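Local coordinates for microcin B17-processing protein McbB (Escherichia coli str. K-12 substr. MG1655, PDB 6GRH) that is needed to process the inactive microcin B17 precursor, McbA, into the active antibiotic peptide, at residues Y157-F168 against V183-F194; Q170-F178 against T228-E236. All coordinates share one frame; numbering follows the deposited sequence.

Interaction 1 (Y157-F168 against V183-F194); sequences YSKFESNPGVAF and VYSPDLGTPCHF. With ZN (zinc ion), chain F.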
loop_
_atom_site.group_PDB
_atom_site.type_symbol
_atom_site.label_atom_id
_atom_site.label_comp_id
_atom_site.label_asym_id
_atom_site.label_seq_id
_atom_site.Cartn_x
_atom_site.Cartn_y
_atom_site.Cartn_z
ATOM N N TYR B 157 -28.874 7.480 7.101
ATOM C CA TYR B 157 -28.644 8.045 5.771
ATOM C C TYR B 157 -29.962 8.352 5.051
ATOM O O TYR B 157 -30.103 9.419 4.451
ATOM C CB TYR B 157 -27.767 7.129 4.919
ATOM C CG TYR B 157 -26.265 7.123 5.238
ATOM C CD1 TYR B 157 -25.685 7.932 6.243
ATOM C CD2 TYR B 157 -25.414 6.299 4.503
ATOM C CE1 TYR B 157 -24.307 7.900 6.492
ATOM C CE2 TYR B 157 -24.056 6.260 4.756
ATOM C CZ TYR B 157 -23.496 7.063 5.736
ATOM O OH TYR B 157 -22.139 7.025 5.931
ATOM N N SER B 158 -30.909 7.414 5.111
ATOM C CA SER B 158 -32.183 7.548 4.442
ATOM C C SER B 158 -32.940 8.783 4.936
ATOM O O SER B 158 -33.473 9.530 4.151
ATOM C CB SER B 158 -32.996 6.281 4.659
ATOM O OG SER B 158 -34.217 6.377 4.022
ATOM N N LYS B 159 -32.923 9.006 6.242
ATOM C CA LYS B 159 -33.557 10.183 6.838
ATOM C C LYS B 159 -32.843 11.514 6.554
ATOM O O LYS B 159 -33.500 12.513 6.275
ATOM C CB LYS B 159 -33.679 9.988 8.343
ATOM C CG LYS B 159 -34.665 8.899 8.715
ATOM C CD LYS B 159 -34.596 8.495 10.186
ATOM C CE LYS B 159 -34.777 9.670 11.132
ATOM N NZ LYS B 159 -35.977 10.497 10.814
ATOM N N PHE B 160 -31.513 11.537 6.606
ATOM C CA PHE B 160 -30.787 12.826 6.658
ATOM C C PHE B 160 -29.892 13.231 5.485
ATOM O O PHE B 160 -29.500 14.400 5.432
ATOM C CB PHE B 160 -30.010 12.912 7.971
ATOM C CG PHE B 160 -30.873 12.765 9.181
ATOM C CD1 PHE B 160 -31.978 13.604 9.373
ATOM C CD2 PHE B 160 -30.607 11.795 10.134
ATOM C CE1 PHE B 160 -32.799 13.455 10.484
ATOM C CE2 PHE B 160 -31.411 11.652 11.255
ATOM C CZ PHE B 160 -32.508 12.483 11.431
ATOM N N GLU B 161 -29.600 12.319 4.538
ATOM C CA GLU B 161 -28.690 12.619 3.406
ATOM C C GLU B 161 -29.070 13.828 2.581
ATOM O O GLU B 161 -28.190 14.465 1.992
ATOM C CB GLU B 161 -28.595 11.451 2.413
ATOM C CG GLU B 161 -27.533 10.461 2.742
ATOM C CD GLU B 161 -27.397 9.369 1.686
ATOM O OE1 GLU B 161 -28.304 9.163 0.843
ATOM O OE2 GLU B 161 -26.369 8.700 1.697
ATOM N N SER B 162 -30.370 14.102 2.499
ATOM C CA SER B 162 -30.885 15.260 1.779
ATOM C C SER B 162 -30.872 16.566 2.571
ATOM O O SER B 162 -31.143 17.616 1.989
ATOM C CB SER B 162 -32.329 14.997 1.325
ATOM O OG SER B 162 -32.339 13.869 0.467
ATOM N N ASN B 163 -30.603 16.520 3.877
ATOM C CA ASN B 163 -30.567 17.757 4.677
ATOM C C ASN B 163 -29.480 18.656 4.099
ATOM O O ASN B 163 -28.328 18.206 3.949
ATOM C CB ASN B 163 -30.269 17.497 6.150
ATOM C CG ASN B 163 -31.454 16.953 6.917
ATOM O OD1 ASN B 163 -32.375 16.395 6.365
ATOM N ND2 ASN B 163 -31.401 17.100 8.235
ATOM N N PRO B 164 -29.829 19.906 3.749
ATOM C CA PRO B 164 -28.836 20.873 3.259
ATOM C C PRO B 164 -27.606 20.995 4.174
ATOM O O PRO B 164 -27.742 21.171 5.385
ATOM C CB PRO B 164 -29.608 22.191 3.243
ATOM C CG PRO B 164 -31.046 21.803 3.092
ATOM C CD PRO B 164 -31.195 20.485 3.786
ATOM N N GLY B 165 -26.420 20.842 3.601
ATOM C CA GLY B 165 -25.173 21.003 4.338
ATOM C C GLY B 165 -24.812 19.916 5.338
ATOM O O GLY B 165 -23.857 20.085 6.083
ATOM N N VAL B 166 -25.540 18.802 5.342
ATOM C CA VAL B 166 -25.315 17.731 6.310
ATOM C C VAL B 166 -23.967 17.061 6.049
ATOM O O VAL B 166 -23.443 17.126 4.938
ATOM C CB VAL B 166 -26.435 16.678 6.227
ATOM C CG1 VAL B 166 -26.357 15.837 4.954
ATOM C CG2 VAL B 166 -26.464 15.787 7.444
ATOM N N ALA B 167 -23.404 16.467 7.083
ATOM C CA ALA B 167 -22.323 15.502 6.955
ATOM C C ALA B 167 -22.471 14.480 8.075
ATOM O O ALA B 167 -23.158 14.724 9.061
ATOM C CB ALA B 167 -20.956 16.169 7.005
ATOM N N PHE B 168 -21.832 13.332 7.894
ATOM C CA PHE B 168 -21.905 12.238 8.841
ATOM C C PHE B 168 -20.517 11.756 9.190
ATOM O O PHE B 168 -19.611 11.744 8.317
ATOM C CB PHE B 168 -22.642 11.026 8.256
ATOM C CG PHE B 168 -24.009 11.323 7.716
ATOM C CD1 PHE B 168 -24.167 11.884 6.448
ATOM C CD2 PHE B 168 -25.121 11.022 8.451
ATOM C CE1 PHE B 168 -25.423 12.133 5.925
ATOM C CE2 PHE B 168 -26.387 11.258 7.945
ATOM C CZ PHE B 168 -26.537 11.807 6.674
ATOM N N VAL B 183 -15.177 11.730 7.113
ATOM C CA VAL B 183 -16.388 12.505 7.078
ATOM C C VAL B 183 -17.080 12.209 5.764
ATOM O O VAL B 183 -16.479 12.356 4.704
ATOM C CB VAL B 183 -16.104 14.008 7.166
ATOM C CG1 VAL B 183 -17.419 14.777 7.039
ATOM C CG2 VAL B 183 -15.425 14.356 8.477
ATOM N N TYR B 184 -18.321 11.755 5.849
ATOM C CA TYR B 184 -19.220 11.623 4.717
ATOM C C TYR B 184 -20.070 12.876 4.493
ATOM O O TYR B 184 -21.022 13.134 5.231
ATOM C CB TYR B 184 -20.129 10.399 4.916
ATOM C CG TYR B 184 -21.151 10.230 3.824
ATOM C CD1 TYR B 184 -20.827 10.448 2.469
ATOM C CD2 TYR B 184 -22.449 9.851 4.128
ATOM C CE1 TYR B 184 -21.786 10.319 1.465
ATOM C CE2 TYR B 184 -23.415 9.712 3.143
ATOM C CZ TYR B 184 -23.090 9.938 1.823
ATOM O OH TYR B 184 -24.077 9.804 0.899
ATOM N N SER B 185 -19.735 13.624 3.448
ATOM C CA SER B 185 -20.420 14.853 3.076
ATOM C C SER B 185 -20.925 14.693 1.656
ATOM O O SER B 185 -20.115 14.666 0.718
ATOM C CB SER B 185 -19.476 16.036 3.145
ATOM O OG SER B 185 -20.025 17.181 2.492
ATOM N N PRO B 186 -22.261 14.580 1.480
ATOM C CA PRO B 186 -22.749 14.532 0.114
ATOM C C PRO B 186 -22.374 15.756 -0.710
ATOM O O PRO B 186 -22.011 15.604 -1.879
ATOM C CB PRO B 186 -24.260 14.403 0.288
ATOM C CG PRO B 186 -24.418 13.725 1.611
ATOM C CD PRO B 186 -23.290 14.182 2.450
ATOM N N ASP B 187 -22.440 16.947 -0.129
ATOM C CA ASP B 187 -22.026 18.170 -0.810
ATOM C C ASP B 187 -20.585 18.063 -1.343
ATOM O O ASP B 187 -20.332 18.473 -2.460
ATOM C CB ASP B 187 -22.091 19.389 0.115
ATOM C CG ASP B 187 -23.507 19.913 0.328
ATOM O OD1 ASP B 187 -24.426 19.541 -0.431
ATOM O OD2 ASP B 187 -23.675 20.739 1.276
ATOM N N LEU B 188 -19.672 17.520 -0.546
ATOM C CA LEU B 188 -18.241 17.402 -0.928
ATOM C C LEU B 188 -17.837 16.136 -1.709
ATOM O O LEU B 188 -16.687 16.029 -2.158
ATOM C CB LEU B 188 -17.367 17.552 0.311
ATOM C CG LEU B 188 -17.446 18.902 1.024
ATOM C CD1 LEU B 188 -16.678 18.838 2.328
ATOM C CD2 LEU B 188 -16.926 20.074 0.190
ATOM N N GLY B 189 -18.765 15.192 -1.821
ATOM C CA GLY B 189 -18.602 13.966 -2.601
ATOM C C GLY B 189 -17.673 12.914 -2.000
ATOM O O GLY B 189 -17.097 12.120 -2.743
ATOM N N THR B 190 -17.527 12.911 -0.669
ATOM C CA THR B 190 -16.600 12.013 0.026
ATOM C C THR B 190 -17.253 10.646 0.325
ATOM O O THR B 190 -18.486 10.555 0.376
ATOM C CB THR B 190 -16.103 12.606 1.357
ATOM O OG1 THR B 190 -17.207 12.934 2.186
ATOM C CG2 THR B 190 -15.273 13.857 1.129
ATOM N N PRO B 191 -16.429 9.587 0.519
ATOM C CA PRO B 191 -16.970 8.241 0.715
ATOM C C PRO B 191 -17.747 8.061 1.994
ATOM O O PRO B 191 -17.368 8.572 3.024
ATOM C CB PRO B 191 -15.720 7.343 0.738
ATOM C CG PRO B 191 -14.681 8.112 0.007
ATOM C CD PRO B 191 -14.958 9.548 0.391
ATOM N N CYS B 192 -18.794 7.253 1.887
ATOM C CA CYS B 192 -19.704 6.981 2.957
ATOM C C CYS B 192 -19.216 5.837 3.845
ATOM O O CYS B 192 -18.153 5.282 3.623
ATOM C CB CYS B 192 -21.070 6.684 2.345
ATOM S SG CYS B 192 -21.292 4.984 1.772
ATOM N N HIS B 193 -19.975 5.539 4.885
ATOM C CA HIS B 193 -19.677 4.414 5.765
ATOM C C HIS B 193 -19.442 3.076 5.054
ATOM O O HIS B 193 -18.541 2.319 5.413
ATOM C CB HIS B 193 -20.821 4.188 6.710
ATOM C CG HIS B 193 -20.710 2.921 7.474
ATOM N ND1 HIS B 193 -19.740 2.718 8.426
ATOM C CD2 HIS B 193 -21.457 1.791 7.435
ATOM C CE1 HIS B 193 -19.890 1.505 8.936
ATOM N NE2 HIS B 193 -20.928 0.924 8.360
ATOM N N PHE B 194 -20.275 2.779 4.070
ATOM C CA PHE B 194 -20.204 1.480 3.379
ATOM C C PHE B 194 -18.907 1.385 2.560
ATOM O O PHE B 194 -18.278 0.327 2.498
ATOM C CB PHE B 194 -21.505 1.207 2.612
ATOM C CG PHE B 194 -22.680 1.069 3.524
ATOM C CD1 PHE B 194 -22.795 -0.050 4.349
ATOM C CD2 PHE B 194 -23.597 2.100 3.665
ATOM C CE1 PHE B 194 -23.822 -0.151 5.266
ATOM C CE2 PHE B 194 -24.657 1.994 4.560
ATOM C CZ PHE B 194 -24.766 0.875 5.367
HETATM ZN ZN ZN F . -20.186 4.707 -0.256
HETATM O O HOH W 1 -26.606 20.491 0.740
HETATM O O HOH W 2 -24.017 17.591 2.324
HETATM O O HOH W 3 -21.195 18.697 4.367
#

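Interaction 2 (Q170-F178 against T228-E236); sequences QSYYLKESF and TLPALALGE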
loop_
_atom_site.group_PDB
_atom_site.type_symbol
_atom_site.label_atom_id
_atom_site.label_comp_id
_atom_site.label_asym_id
_atom_site.label_seq_id
_atom_site.Cartn_x
_atom_site.Cartn_y
_atom_site.Cartn_z
ATOM N N GLN B 170 -19.262 8.145 11.346
ATOM C CA GLN B 170 -19.719 6.918 11.959
ATOM C C GLN B 170 -18.592 6.309 12.729
ATOM O O GLN B 170 -17.462 6.241 12.216
ATOM C CB GLN B 170 -20.187 5.894 10.923
ATOM C CG GLN B 170 -21.259 6.352 9.957
ATOM C CD GLN B 170 -20.778 7.235 8.811
ATOM O OE1 GLN B 170 -21.526 8.091 8.352
ATOM N NE2 GLN B 170 -19.592 6.995 8.306
ATOM N N SER B 171 -18.899 5.807 13.918
ATOM C CA SER B 171 -17.908 5.106 14.727
ATOM C C SER B 171 -18.478 3.812 15.300
ATOM O O SER B 171 -19.657 3.695 15.568
ATOM C CB SER B 171 -17.322 6.030 15.808
ATOM O OG SER B 171 -18.287 6.412 16.757
ATOM N N TYR B 172 -17.624 2.807 15.408
ATOM C CA TYR B 172 -18.046 1.424 15.648
ATOM C C TYR B 172 -16.771 0.594 15.896
ATOM O O TYR B 172 -15.649 1.099 15.730
ATOM C CB TYR B 172 -18.865 0.875 14.438
ATOM C CG TYR B 172 -18.144 1.013 13.133
ATOM C CD1 TYR B 172 -18.177 2.201 12.422
ATOM C CD2 TYR B 172 -17.346 -0.016 12.650
ATOM C CE1 TYR B 172 -17.484 2.353 11.243
ATOM C CE2 TYR B 172 -16.640 0.125 11.477
ATOM C CZ TYR B 172 -16.708 1.299 10.779
ATOM O OH TYR B 172 -15.989 1.453 9.642
ATOM N N TYR B 173 -16.962 -0.657 16.293
ATOM C CA TYR B 173 -15.889 -1.536 16.672
ATOM C C TYR B 173 -15.813 -2.694 15.700
ATOM O O TYR B 173 -16.816 -3.199 15.250
ATOM C CB TYR B 173 -16.071 -2.014 18.105
ATOM C CG TYR B 173 -16.096 -0.864 19.086
ATOM C CD1 TYR B 173 -14.928 -0.418 19.702
ATOM C CD2 TYR B 173 -17.296 -0.188 19.371
ATOM C CE1 TYR B 173 -14.948 0.653 20.599
ATOM C CE2 TYR B 173 -17.332 0.883 20.261
ATOM C CZ TYR B 173 -16.144 1.308 20.873
ATOM O OH TYR B 173 -16.183 2.376 21.739
ATOM N N LEU B 174 -14.596 -3.090 15.362
ATOM C CA LEU B 174 -14.373 -4.199 14.457
ATOM C C LEU B 174 -13.159 -4.922 14.968
ATOM O O LEU B 174 -12.088 -4.312 15.060
ATOM C CB LEU B 174 -14.134 -3.722 13.022
ATOM C CG LEU B 174 -13.712 -4.784 11.988
ATOM C CD1 LEU B 174 -14.753 -5.867 11.876
ATOM C CD2 LEU B 174 -13.460 -4.091 10.658
ATOM N N LYS B 175 -13.370 -6.181 15.343
ATOM C CA LYS B 175 -12.354 -7.058 15.919
ATOM C C LYS B 175 -11.732 -6.417 17.163
ATOM O O LYS B 175 -12.442 -6.218 18.143
ATOM C CB LYS B 175 -11.350 -7.461 14.828
ATOM C CG LYS B 175 -12.030 -8.307 13.756
ATOM C CD LYS B 175 -11.008 -8.918 12.811
ATOM C CE LYS B 175 -11.652 -9.887 11.833
ATOM N NZ LYS B 175 -10.667 -10.935 11.443
ATOM N N GLU B 176 -10.455 -6.031 17.125
ATOM C CA GLU B 176 -9.831 -5.363 18.276
ATOM C C GLU B 176 -9.637 -3.869 18.029
ATOM O O GLU B 176 -8.810 -3.241 18.700
ATOM C CB GLU B 176 -8.493 -6.036 18.590
ATOM C CG GLU B 176 -8.644 -7.488 18.988
ATOM C CD GLU B 176 -7.320 -8.213 19.167
ATOM O OE1 GLU B 176 -6.369 -7.970 18.382
ATOM O OE2 GLU B 176 -7.246 -9.050 20.096
ATOM N N SER B 177 -10.363 -3.294 17.064
ATOM C CA SER B 177 -10.220 -1.891 16.738
ATOM C C SER B 177 -11.464 -1.065 16.990
ATOM O O SER B 177 -12.604 -1.570 16.942
ATOM C CB SER B 177 -9.816 -1.706 15.283
ATOM O OG SER B 177 -10.898 -2.030 14.421
ATOM N N PHE B 178 -11.213 0.209 17.232
ATOM C CA PHE B 178 -12.233 1.254 17.201
ATOM C C PHE B 178 -12.019 2.005 15.881
ATOM O O PHE B 178 -10.922 2.463 15.575
ATOM C CB PHE B 178 -12.095 2.147 18.419
ATOM C CG PHE B 178 -13.089 3.280 18.468
ATOM C CD1 PHE B 178 -14.438 3.045 18.305
ATOM C CD2 PHE B 178 -12.652 4.582 18.642
ATOM C CE1 PHE B 178 -15.348 4.087 18.333
ATOM C CE2 PHE B 178 -13.553 5.633 18.679
ATOM C CZ PHE B 178 -14.910 5.388 18.520
ATOM N N THR B 228 -23.708 -7.540 10.627
ATOM C CA THR B 228 -23.195 -7.185 11.926
ATOM C C THR B 228 -21.681 -7.382 11.846
ATOM O O THR B 228 -21.175 -7.876 10.829
ATOM C CB THR B 228 -23.798 -8.107 12.990
ATOM O OG1 THR B 228 -23.467 -9.455 12.663
ATOM C CG2 THR B 228 -25.330 -7.957 13.031
ATOM N N LEU B 229 -20.964 -7.016 12.903
ATOM C CA LEU B 229 -19.499 -7.077 12.894
ATOM C C LEU B 229 -18.983 -7.729 14.164
ATOM O O LEU B 229 -19.389 -7.321 15.247
ATOM C CB LEU B 229 -18.908 -5.674 12.814
ATOM C CG LEU B 229 -19.224 -4.835 11.586
ATOM C CD1 LEU B 229 -18.708 -3.410 11.769
ATOM C CD2 LEU B 229 -18.665 -5.468 10.315
ATOM N N PRO B 230 -18.077 -8.723 14.041
ATOM C CA PRO B 230 -17.452 -9.245 15.243
ATOM C C PRO B 230 -16.494 -8.196 15.888
ATOM O O PRO B 230 -15.869 -7.380 15.182
ATOM C CB PRO B 230 -16.703 -10.495 14.740
ATOM C CG PRO B 230 -16.374 -10.183 13.332
ATOM C CD PRO B 230 -17.476 -9.289 12.812
ATOM N N ALA B 231 -16.435 -8.206 17.214
ATOM C CA ALA B 231 -15.580 -7.293 17.974
ATOM C C ALA B 231 -15.369 -7.789 19.376
ATOM O O ALA B 231 -16.161 -8.576 19.870
ATOM C CB ALA B 231 -16.178 -5.895 18.039
ATOM N N LEU B 232 -14.287 -7.349 20.016
ATOM C CA LEU B 232 -14.014 -7.740 21.396
ATOM C C LEU B 232 -14.987 -7.008 22.307
ATOM O O LEU B 232 -15.443 -5.909 21.987
ATOM C CB LEU B 232 -12.571 -7.428 21.808
ATOM C CG LEU B 232 -11.450 -8.395 21.394
ATOM C CD1 LEU B 232 -10.201 -8.058 22.191
ATOM C CD2 LEU B 232 -11.807 -9.859 21.592
ATOM N N ALA B 233 -15.296 -7.649 23.427
ATOM C CA ALA B 233 -16.179 -7.105 24.463
ATOM C C ALA B 233 -15.541 -5.854 25.084
ATOM O O ALA B 233 -14.349 -5.820 25.344
ATOM C CB ALA B 233 -16.461 -8.158 25.534
ATOM N N LEU B 234 -16.344 -4.827 25.301
ATOM C CA LEU B 234 -15.849 -3.557 25.761
ATOM C C LEU B 234 -15.919 -3.455 27.267
ATOM O O LEU B 234 -16.886 -3.905 27.869
ATOM C CB LEU B 234 -16.641 -2.413 25.127
ATOM C CG LEU B 234 -16.531 -2.306 23.609
ATOM C CD1 LEU B 234 -17.414 -1.168 23.122
ATOM C CD2 LEU B 234 -15.102 -2.047 23.189
ATOM N N GLY B 235 -14.878 -2.868 27.860
ATOM C CA GLY B 235 -14.857 -2.523 29.269
ATOM C C GLY B 235 -14.884 -1.019 29.388
ATOM O O GLY B 235 -14.869 -0.312 28.350
ATOM N N GLU B 236 -14.902 -0.526 30.636
ATOM C CA GLU B 236 -14.874 0.903 30.911
ATOM C C GLU B 236 -13.674 1.592 30.250
ATOM O O GLU B 236 -13.820 2.687 29.709
ATOM C CB GLU B 236 -14.892 1.218 32.419
ATOM C CG GLU B 236 -15.150 2.700 32.743
ATOM C CD GLU B 236 -14.694 3.206 34.132
ATOM O OE1 GLU B 236 -14.983 2.593 35.182
ATOM O OE2 GLU B 236 -14.045 4.286 34.179
HETATM O O HOH W 4 -18.884 -4.562 16.351
#

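Interaction 1 (Y157-F168 against V183-F194)
Tyr-184 and Tyr-157 bury more surface here than any other residues, and they meet obliquely: CE2 of Tyr-184 lies over one face of the Tyr-157 ring, out toward its rim, with the planes 53° apart. CD2 of Tyr-184 comes within 3.4 Å of Tyr-157 CZ. The Tyr-184 ring, swung opposite the main-chain N (chi1 177°), runs alongside Phe-168 and points the same way; the ring planes are tilted only slightly but displaced, and Phe-168 CD1 meets Tyr-184 CD2 at 3.5 Å. The three rings make an aromatic cluster. Along the backbone, Phe-168 and Tyr-184 form an isolated antiparallel bridge at the start of strand 167-174, Phe-168 N bonding to Tyr-184 O and Tyr-184 N to Phe-168 O. Tyr-184 OH donates to Glu-161 OE2 (2.7 Å), which it meets from above the carboxylate plane; OE1 of that carboxylate makes a salt bridge with Arg-295. Farther out, water bridges Gly-165 N to Asp-187 OD1. At the other end, Tyr-157 OH lies 2.8 Å from His-193 N, which donates to it almost straight, at 163°; the same hydroxyl also bonds Gln-170. Cys-192 puts its CB over the centre of one Tyr-184 face and its SG on the zinc ion, which Cys-195, Cys-290 and Cys-292 complete. Tyr-157 thus grips the first turn of helix 193-204 immediately after a zinc ligand, coupling the metal site to the buried aromatic cluster.

Interaction 2 (Q170-F178 against T228-E236)
The loop 228-236 passes the turn between strands 167-174 and 177-180 at a steep angle, 75° between the touching parts, and the backbones bridge once, at Lys-175 and Ala-231. Lys-175 N donates to Pro-230 O in a nearly straight bond (2.8 Å), and Leu-232 N returns a bond to Lys-175 O (2.9 Å), so one residue at the turn is gripped through both its polar backbone atoms. On one side of this bridge, Leu-234 reaches Tyr-173: its CD1 sits over the ring face, 3.7 Å from the centroid and 19° off the normal, a CH-pi contact, while Leu-234 CD2 lies against the CD1-CE1 side. Phe-178 CD1 takes the opposite face, so the ring is sandwiched; the hydroxyl of Tyr-173 bonds to Ser-242 of helix 236-254. The Tyr-173 CB also touches Ala-231 CB. The strands form a beta hairpin within the mixed sheet, with a type II' turn from Leu-174 to Ser-177. Leu-174 O accepts both the backbone N and the OG of Ser-177, the latter in the carbonyl plane on a lone pair, which ties the turn together from within. On the other side of the bridge, Leu-229 CD1 approaches Tyr-172 CD2 obliquely at 3.8 Å, and Leu-229 CD2 faces Leu-174 CD1; Ile-197 and Trp-200 of helix 193-204 pack around these residues. Tyr-172 is turned that way with CG between its backbone N and carbonyl carbon (chi1 54°), and the hydroxyl of Tyr-172 bonds Asp-181.

Overall arrangement
From the N terminus, the chain leaves helix 150-160, turns through 161-166 and enters strand 167-174, which serves both contacts. Interaction 1 closes the shorter loop: after the hairpin with strand 177-180, residues 183-194 come back against 157-168 before starting helix 193-204. Interaction 2 closes a longer one, bringing 228-236 back onto the hairpin turn before helix 236-254. The segments alternate along the chain, so the two loops cross. Their centres lie about 23 Å apart, yet they touch: the His-193 ring meets Tyr-172 edge-to-face. Together they tie the central sheet to the zinc-bearing segment at one end and to the later loop at the other.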